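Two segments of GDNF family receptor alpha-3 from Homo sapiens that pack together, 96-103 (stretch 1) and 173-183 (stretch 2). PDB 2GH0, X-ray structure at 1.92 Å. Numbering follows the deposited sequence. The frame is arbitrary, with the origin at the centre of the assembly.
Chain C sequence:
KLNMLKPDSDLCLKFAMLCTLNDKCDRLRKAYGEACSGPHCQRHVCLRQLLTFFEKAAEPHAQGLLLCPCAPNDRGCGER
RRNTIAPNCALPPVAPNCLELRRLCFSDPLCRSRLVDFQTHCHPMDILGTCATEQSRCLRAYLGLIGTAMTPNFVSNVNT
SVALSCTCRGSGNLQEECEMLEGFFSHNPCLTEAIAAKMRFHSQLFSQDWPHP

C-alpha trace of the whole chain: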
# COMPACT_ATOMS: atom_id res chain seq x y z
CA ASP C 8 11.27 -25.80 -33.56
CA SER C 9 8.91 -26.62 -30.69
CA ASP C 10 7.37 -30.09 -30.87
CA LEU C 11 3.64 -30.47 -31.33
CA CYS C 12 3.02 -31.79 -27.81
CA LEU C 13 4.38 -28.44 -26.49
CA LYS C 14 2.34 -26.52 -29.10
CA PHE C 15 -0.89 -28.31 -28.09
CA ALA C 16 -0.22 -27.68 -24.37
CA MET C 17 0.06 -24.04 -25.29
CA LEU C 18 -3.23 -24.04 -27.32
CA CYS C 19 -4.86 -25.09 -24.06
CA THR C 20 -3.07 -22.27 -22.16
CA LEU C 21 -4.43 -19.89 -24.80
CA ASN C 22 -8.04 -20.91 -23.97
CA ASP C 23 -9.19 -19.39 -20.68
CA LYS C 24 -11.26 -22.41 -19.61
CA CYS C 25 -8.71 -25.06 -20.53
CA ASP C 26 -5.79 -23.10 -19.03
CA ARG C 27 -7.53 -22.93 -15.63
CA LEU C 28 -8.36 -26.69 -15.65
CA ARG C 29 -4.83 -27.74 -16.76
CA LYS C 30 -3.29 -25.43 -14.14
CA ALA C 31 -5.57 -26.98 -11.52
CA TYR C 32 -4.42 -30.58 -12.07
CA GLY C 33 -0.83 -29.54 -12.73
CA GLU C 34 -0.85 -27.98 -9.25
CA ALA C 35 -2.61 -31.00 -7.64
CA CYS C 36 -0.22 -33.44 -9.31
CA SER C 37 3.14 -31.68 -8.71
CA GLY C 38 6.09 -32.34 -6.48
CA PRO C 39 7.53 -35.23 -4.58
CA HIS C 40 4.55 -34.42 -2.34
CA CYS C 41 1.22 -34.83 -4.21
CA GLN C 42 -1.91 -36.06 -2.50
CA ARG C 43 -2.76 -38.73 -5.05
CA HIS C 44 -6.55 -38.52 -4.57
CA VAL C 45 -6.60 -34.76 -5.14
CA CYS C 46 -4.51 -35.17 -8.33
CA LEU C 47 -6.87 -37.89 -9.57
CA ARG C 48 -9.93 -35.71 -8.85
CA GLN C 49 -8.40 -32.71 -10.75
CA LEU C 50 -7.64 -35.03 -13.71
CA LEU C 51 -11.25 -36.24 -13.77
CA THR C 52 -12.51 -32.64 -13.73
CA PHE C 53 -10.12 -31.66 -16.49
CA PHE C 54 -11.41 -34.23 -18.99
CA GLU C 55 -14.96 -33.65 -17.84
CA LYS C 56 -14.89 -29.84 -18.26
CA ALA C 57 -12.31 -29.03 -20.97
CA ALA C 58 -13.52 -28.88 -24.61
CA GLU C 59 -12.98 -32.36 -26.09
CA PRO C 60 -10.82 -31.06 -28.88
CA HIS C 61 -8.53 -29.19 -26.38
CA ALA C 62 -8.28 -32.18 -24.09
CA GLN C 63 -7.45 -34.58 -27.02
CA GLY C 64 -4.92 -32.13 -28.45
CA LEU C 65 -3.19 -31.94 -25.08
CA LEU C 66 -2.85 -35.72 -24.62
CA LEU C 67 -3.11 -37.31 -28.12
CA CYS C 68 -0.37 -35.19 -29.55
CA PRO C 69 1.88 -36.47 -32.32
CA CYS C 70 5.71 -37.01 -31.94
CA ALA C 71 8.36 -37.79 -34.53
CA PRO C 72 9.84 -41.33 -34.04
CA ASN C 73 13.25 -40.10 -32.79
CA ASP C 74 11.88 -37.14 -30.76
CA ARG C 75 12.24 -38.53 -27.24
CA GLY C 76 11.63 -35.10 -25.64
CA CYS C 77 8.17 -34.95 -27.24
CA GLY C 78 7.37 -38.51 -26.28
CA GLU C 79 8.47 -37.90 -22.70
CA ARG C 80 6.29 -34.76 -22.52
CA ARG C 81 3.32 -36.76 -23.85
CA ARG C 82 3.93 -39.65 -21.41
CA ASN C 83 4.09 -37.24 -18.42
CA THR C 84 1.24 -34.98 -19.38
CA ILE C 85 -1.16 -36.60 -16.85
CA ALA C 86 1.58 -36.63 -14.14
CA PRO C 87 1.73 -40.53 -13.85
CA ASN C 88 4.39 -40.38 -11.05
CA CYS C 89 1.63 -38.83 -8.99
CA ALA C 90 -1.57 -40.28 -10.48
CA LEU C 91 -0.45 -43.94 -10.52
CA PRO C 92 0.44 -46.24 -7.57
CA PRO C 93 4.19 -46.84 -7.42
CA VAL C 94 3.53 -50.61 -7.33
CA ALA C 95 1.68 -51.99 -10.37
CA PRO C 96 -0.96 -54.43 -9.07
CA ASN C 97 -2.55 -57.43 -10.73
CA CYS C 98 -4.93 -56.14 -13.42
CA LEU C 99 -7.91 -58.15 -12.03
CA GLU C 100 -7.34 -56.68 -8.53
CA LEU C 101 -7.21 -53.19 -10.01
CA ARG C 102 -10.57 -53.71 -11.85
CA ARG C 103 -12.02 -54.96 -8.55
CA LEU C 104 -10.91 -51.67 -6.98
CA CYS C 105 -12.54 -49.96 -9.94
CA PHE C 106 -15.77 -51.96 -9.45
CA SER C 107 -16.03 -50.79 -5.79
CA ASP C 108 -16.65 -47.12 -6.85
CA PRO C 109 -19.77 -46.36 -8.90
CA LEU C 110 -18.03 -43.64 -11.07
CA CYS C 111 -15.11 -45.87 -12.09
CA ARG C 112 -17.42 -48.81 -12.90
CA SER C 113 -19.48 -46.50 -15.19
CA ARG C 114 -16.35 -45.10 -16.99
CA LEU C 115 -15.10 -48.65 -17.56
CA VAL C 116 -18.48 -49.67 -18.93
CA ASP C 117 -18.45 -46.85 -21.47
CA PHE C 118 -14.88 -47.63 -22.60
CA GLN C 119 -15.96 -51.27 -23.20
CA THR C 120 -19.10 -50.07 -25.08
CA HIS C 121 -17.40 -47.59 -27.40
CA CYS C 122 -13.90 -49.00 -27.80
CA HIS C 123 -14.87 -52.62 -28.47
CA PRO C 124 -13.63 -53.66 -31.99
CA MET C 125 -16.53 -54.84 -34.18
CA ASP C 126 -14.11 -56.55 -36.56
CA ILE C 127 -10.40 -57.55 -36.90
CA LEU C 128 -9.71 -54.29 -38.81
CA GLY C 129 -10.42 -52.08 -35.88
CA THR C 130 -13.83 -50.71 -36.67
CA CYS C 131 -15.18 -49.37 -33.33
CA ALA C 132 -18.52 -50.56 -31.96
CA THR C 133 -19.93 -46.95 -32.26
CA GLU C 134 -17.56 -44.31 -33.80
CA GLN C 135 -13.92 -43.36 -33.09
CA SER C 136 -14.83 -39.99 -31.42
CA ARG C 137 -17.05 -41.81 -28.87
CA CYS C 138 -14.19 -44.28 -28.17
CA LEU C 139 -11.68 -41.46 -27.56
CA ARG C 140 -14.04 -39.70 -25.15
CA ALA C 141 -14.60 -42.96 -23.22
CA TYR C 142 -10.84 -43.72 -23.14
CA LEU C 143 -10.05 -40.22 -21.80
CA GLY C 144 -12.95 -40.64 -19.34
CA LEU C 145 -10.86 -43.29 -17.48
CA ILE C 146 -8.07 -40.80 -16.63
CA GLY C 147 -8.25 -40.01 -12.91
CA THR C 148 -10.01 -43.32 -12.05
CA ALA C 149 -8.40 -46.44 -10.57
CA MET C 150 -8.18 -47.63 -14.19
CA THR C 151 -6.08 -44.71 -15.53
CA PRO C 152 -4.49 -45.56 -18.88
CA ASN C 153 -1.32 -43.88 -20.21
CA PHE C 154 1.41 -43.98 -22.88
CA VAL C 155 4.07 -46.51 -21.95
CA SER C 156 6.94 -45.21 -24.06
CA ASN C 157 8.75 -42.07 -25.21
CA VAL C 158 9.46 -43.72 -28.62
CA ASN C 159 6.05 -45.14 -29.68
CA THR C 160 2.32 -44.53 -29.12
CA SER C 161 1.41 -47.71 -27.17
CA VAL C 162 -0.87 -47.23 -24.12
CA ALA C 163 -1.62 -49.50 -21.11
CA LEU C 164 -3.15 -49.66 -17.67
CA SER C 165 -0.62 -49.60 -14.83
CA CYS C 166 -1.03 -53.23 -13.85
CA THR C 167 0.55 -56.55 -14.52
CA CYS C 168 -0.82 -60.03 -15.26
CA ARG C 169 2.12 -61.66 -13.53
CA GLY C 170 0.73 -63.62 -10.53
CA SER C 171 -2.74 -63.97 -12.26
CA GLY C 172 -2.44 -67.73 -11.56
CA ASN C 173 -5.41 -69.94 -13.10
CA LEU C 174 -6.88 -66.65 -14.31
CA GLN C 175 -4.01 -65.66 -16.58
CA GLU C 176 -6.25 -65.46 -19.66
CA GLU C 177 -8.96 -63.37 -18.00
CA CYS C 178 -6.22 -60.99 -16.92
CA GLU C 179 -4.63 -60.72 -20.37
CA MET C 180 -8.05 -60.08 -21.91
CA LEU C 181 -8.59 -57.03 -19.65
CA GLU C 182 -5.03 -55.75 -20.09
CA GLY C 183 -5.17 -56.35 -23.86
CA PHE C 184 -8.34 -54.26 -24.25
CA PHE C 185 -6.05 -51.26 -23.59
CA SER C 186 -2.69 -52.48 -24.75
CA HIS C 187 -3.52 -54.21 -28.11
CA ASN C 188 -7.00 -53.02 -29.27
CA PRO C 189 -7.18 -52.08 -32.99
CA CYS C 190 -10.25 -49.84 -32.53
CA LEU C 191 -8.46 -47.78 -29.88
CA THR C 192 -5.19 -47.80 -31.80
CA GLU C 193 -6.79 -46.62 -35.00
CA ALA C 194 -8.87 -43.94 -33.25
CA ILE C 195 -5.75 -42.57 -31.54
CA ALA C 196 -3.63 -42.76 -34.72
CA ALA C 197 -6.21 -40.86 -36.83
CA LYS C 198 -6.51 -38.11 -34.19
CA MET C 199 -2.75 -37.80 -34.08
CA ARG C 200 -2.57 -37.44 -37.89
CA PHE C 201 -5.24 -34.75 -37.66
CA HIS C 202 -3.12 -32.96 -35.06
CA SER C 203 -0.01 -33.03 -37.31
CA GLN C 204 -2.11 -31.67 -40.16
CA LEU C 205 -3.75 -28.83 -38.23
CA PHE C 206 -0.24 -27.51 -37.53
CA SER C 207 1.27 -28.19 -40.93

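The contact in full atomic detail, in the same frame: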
# COMPACT_ATOMS: atom_id res chain seq x y z
N PRO C 96 -0.30 -53.24 -9.60
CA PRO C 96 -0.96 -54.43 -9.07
C PRO C 96 -1.40 -55.39 -10.14
O PRO C 96 -1.23 -55.11 -11.32
CB PRO C 96 -2.19 -53.85 -8.37
CG PRO C 96 -2.55 -52.72 -9.19
CD PRO C 96 -1.26 -52.15 -9.80
N ASN C 97 -1.97 -56.53 -9.75
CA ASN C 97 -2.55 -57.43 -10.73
C ASN C 97 -3.73 -56.73 -11.43
O ASN C 97 -4.48 -55.94 -10.81
CB ASN C 97 -2.98 -58.74 -10.06
CG ASN C 97 -3.57 -59.70 -11.03
OD1 ASN C 97 -4.76 -59.63 -11.29
ND2 ASN C 97 -2.74 -60.61 -11.59
N CYS C 98 -3.87 -56.92 -12.73
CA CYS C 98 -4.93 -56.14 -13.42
C CYS C 98 -6.35 -56.41 -12.91
O CYS C 98 -7.18 -55.48 -12.91
CB CYS C 98 -4.93 -56.43 -14.90
SG CYS C 98 -3.43 -55.81 -15.74
N LEU C 99 -6.61 -57.68 -12.55
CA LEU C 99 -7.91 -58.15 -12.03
C LEU C 99 -8.23 -57.60 -10.65
O LEU C 99 -9.39 -57.26 -10.38
CB LEU C 99 -8.01 -59.70 -12.01
CG LEU C 99 -7.89 -60.34 -13.40
CD1 LEU C 99 -7.82 -61.84 -13.23
CD2 LEU C 99 -9.02 -59.86 -14.35
N GLU C 100 -7.23 -57.53 -9.76
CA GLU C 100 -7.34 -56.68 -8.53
C GLU C 100 -7.64 -55.20 -8.72
O GLU C 100 -8.45 -54.61 -8.01
CB GLU C 100 -6.05 -56.83 -7.73
CG GLU C 100 -6.01 -58.23 -7.21
CD GLU C 100 -7.37 -58.62 -6.64
OE1 GLU C 100 -7.85 -57.75 -5.79
OE2 GLU C 100 -7.94 -59.75 -7.00
N LEU C 101 -6.92 -54.58 -9.64
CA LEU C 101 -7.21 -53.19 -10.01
C LEU C 101 -8.68 -52.96 -10.49
O LEU C 101 -9.34 -52.00 -10.06
CB LEU C 101 -6.23 -52.80 -11.12
CG LEU C 101 -6.07 -51.31 -11.42
CD1 LEU C 101 -5.70 -50.47 -10.13
CD2 LEU C 101 -5.06 -51.07 -12.61
N ARG C 102 -9.16 -53.79 -11.44
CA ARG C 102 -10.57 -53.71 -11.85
C ARG C 102 -11.54 -53.89 -10.69
O ARG C 102 -12.59 -53.27 -10.65
CB ARG C 102 -10.90 -54.81 -12.87
CG ARG C 102 -12.20 -54.51 -13.64
CD ARG C 102 -12.52 -55.55 -14.75
NE ARG C 102 -12.50 -56.91 -14.18
CZ ARG C 102 -12.56 -58.02 -14.92
NH1 ARG C 102 -12.72 -57.92 -16.22
NH2 ARG C 102 -12.52 -59.23 -14.35
N ARG C 103 -11.17 -54.73 -9.73
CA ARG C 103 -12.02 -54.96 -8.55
C ARG C 103 -12.11 -53.69 -7.69
O ARG C 103 -13.21 -53.45 -6.95
CB ARG C 103 -11.44 -56.06 -7.71
CG ARG C 103 -12.46 -56.46 -6.55
CD ARG C 103 -12.05 -57.77 -6.01
NE ARG C 103 -11.74 -57.68 -4.57
CZ ARG C 103 -10.61 -57.15 -4.10
NH1 ARG C 103 -9.66 -56.62 -4.95
NH2 ARG C 103 -10.45 -57.14 -2.76
N ASN C 173 -4.47 -69.33 -12.13
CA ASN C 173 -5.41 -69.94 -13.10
C ASN C 173 -6.31 -68.96 -13.90
O ASN C 173 -7.19 -69.43 -14.67
CB ASN C 173 -6.29 -71.02 -12.39
CG ASN C 173 -5.55 -72.39 -12.20
OD1 ASN C 173 -6.20 -73.42 -11.92
ND2 ASN C 173 -4.28 -72.31 -12.41
N LEU C 174 -6.08 -67.67 -13.70
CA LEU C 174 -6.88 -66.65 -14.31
C LEU C 174 -6.05 -65.80 -15.26
O LEU C 174 -6.47 -64.71 -15.66
CB LEU C 174 -7.42 -65.70 -13.26
CG LEU C 174 -8.73 -66.17 -12.39
CD1 LEU C 174 -9.36 -64.99 -11.67
CD2 LEU C 174 -9.79 -66.73 -13.32
N GLN C 175 -4.89 -66.33 -15.63
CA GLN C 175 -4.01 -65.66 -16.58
C GLN C 175 -4.76 -65.12 -17.81
O GLN C 175 -4.60 -63.94 -18.19
CB GLN C 175 -2.89 -66.62 -16.99
CG GLN C 175 -1.88 -65.91 -17.94
CD GLN C 175 -0.94 -64.97 -17.19
OE1 GLN C 175 -0.66 -65.18 -16.00
NE2 GLN C 175 -0.41 -63.98 -17.88
N GLU C 176 -5.59 -65.95 -18.43
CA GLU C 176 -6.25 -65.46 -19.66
C GLU C 176 -7.25 -64.32 -19.40
O GLU C 176 -7.39 -63.43 -20.20
CB GLU C 176 -6.93 -66.57 -20.43
CG GLU C 176 -5.92 -67.59 -20.96
CD GLU C 176 -6.57 -68.84 -21.57
OE1 GLU C 176 -7.18 -69.70 -20.86
OE2 GLU C 176 -6.41 -68.97 -22.81
N GLU C 177 -8.00 -64.40 -18.30
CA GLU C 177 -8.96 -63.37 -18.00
C GLU C 177 -8.20 -62.09 -17.80
O GLU C 177 -8.65 -61.03 -18.21
CB GLU C 177 -9.75 -63.69 -16.73
CG GLU C 177 -10.99 -62.81 -16.67
CD GLU C 177 -11.78 -62.91 -15.37
OE1 GLU C 177 -11.62 -63.87 -14.60
OE2 GLU C 177 -12.58 -61.97 -15.15
N CYS C 178 -7.01 -62.20 -17.20
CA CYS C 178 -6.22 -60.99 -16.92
C CYS C 178 -5.75 -60.39 -18.21
O CYS C 178 -5.79 -59.18 -18.39
CB CYS C 178 -5.00 -61.34 -16.06
SG CYS C 178 -4.07 -59.95 -15.46
N GLU C 179 -5.26 -61.23 -19.12
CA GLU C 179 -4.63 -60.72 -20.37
C GLU C 179 -5.71 -60.07 -21.23
O GLU C 179 -5.48 -59.14 -21.96
CB GLU C 179 -4.00 -61.89 -21.13
CG GLU C 179 -2.65 -62.39 -20.55
CD GLU C 179 -2.10 -63.65 -21.22
OE1 GLU C 179 -2.85 -64.33 -21.98
OE2 GLU C 179 -0.94 -64.06 -20.88
N MET C 180 -6.89 -60.65 -21.21
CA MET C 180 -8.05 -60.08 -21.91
C MET C 180 -8.34 -58.65 -21.48
O MET C 180 -8.50 -57.78 -22.31
CB MET C 180 -9.24 -60.98 -21.64
CG MET C 180 -10.57 -60.32 -21.98
SD MET C 180 -10.82 -60.15 -23.73
CE MET C 180 -11.11 -61.83 -24.01
N LEU C 181 -8.36 -58.40 -20.18
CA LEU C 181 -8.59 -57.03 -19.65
C LEU C 181 -7.46 -56.12 -20.04
O LEU C 181 -7.66 -55.05 -20.59
CB LEU C 181 -8.75 -57.10 -18.11
CG LEU C 181 -8.88 -55.78 -17.32
CD1 LEU C 181 -10.05 -54.95 -17.83
CD2 LEU C 181 -9.04 -56.15 -15.88
N GLU C 182 -6.23 -56.54 -19.74
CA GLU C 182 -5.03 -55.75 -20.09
C GLU C 182 -5.00 -55.41 -21.59
O GLU C 182 -4.70 -54.25 -22.01
CB GLU C 182 -3.78 -56.59 -19.72
CG GLU C 182 -2.59 -55.66 -19.51
CD GLU C 182 -1.83 -55.27 -20.83
OE1 GLU C 182 -1.92 -56.02 -21.84
OE2 GLU C 182 -1.09 -54.25 -20.79
N GLY C 183 -5.20 -56.46 -22.40
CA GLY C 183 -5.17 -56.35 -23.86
C GLY C 183 -6.16 -55.36 -24.44
O GLY C 183 -5.92 -54.78 -25.47

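What brings these two helices together? Helix 98-103 and helix 175-183 cross at 66°, their axes 9.7 Å apart at closest approach, and the backbones come nearest at L99 and C178, whose CA atoms are 5.9 Å apart. Together the stretches bury 445 Å², most of it over C98, L99 and R102 on one side and C178, L181 and E177 on the other. The contact is chiefly apolar, with a single salt bridge beside it.

How does L99 fill the space between the helices when its CA-to-CB bond points sideways? Its m,t rotamer (chi1 -61°, chi2 173°) carries the end of the side chain nearer to the second stretch, and its two methyls spread along that helix. CD1 lies 3.8 Å from L174 CD1 and 4.0 Å from C178 CB, while CD2 reaches L181 CD2 at 4.0 Å. A branched aliphatic side chain suits this place because it can touch several apolar neighbours at once, and L99 also reaches the backbone, its CG 3.9 Å from C178 CA.

What do the two cysteines and L181 contribute? C98 and C178 are both buried and each is bonded covalently to a group elsewhere in the structure, so they do not pair with each other; their contact, C98 CB to C178 SG at 3.7 Å, is one of packing. C98 points toward the second stretch with chi1 in m, and its SG lies 3.9 Å from E182 CG. L181, also buried, points toward the first stretch in a t,p rotamer. Its CD2 packs against C98 O at 3.6 Å and R102 CD at 3.7 Å, as well as against L99, so one methyl touches the C98 carbonyl oxygen and the side chains of C98, L99 and R102.

How does R102 combine a charge with an apolar contact? Its first two chi angles are t, extending the chain, and chi3 turns to p (53°). One face of the guanidinium is covered by L181 CD2, and its edge meets E177: R102 NH2 donates to E177 OE2 at 2.9 Å, an N-H...acceptor angle of 152°, in a hydrogen bond that is part of the salt bridge. E177 points toward the first stretch and is extended, chi1 and chi2 both t, which brings its carboxylate to R102. Long, flexible side chains suit both positions, since charged ends can meet where the residues are partly exposed while the aliphatic part of R102 still packs on leucine.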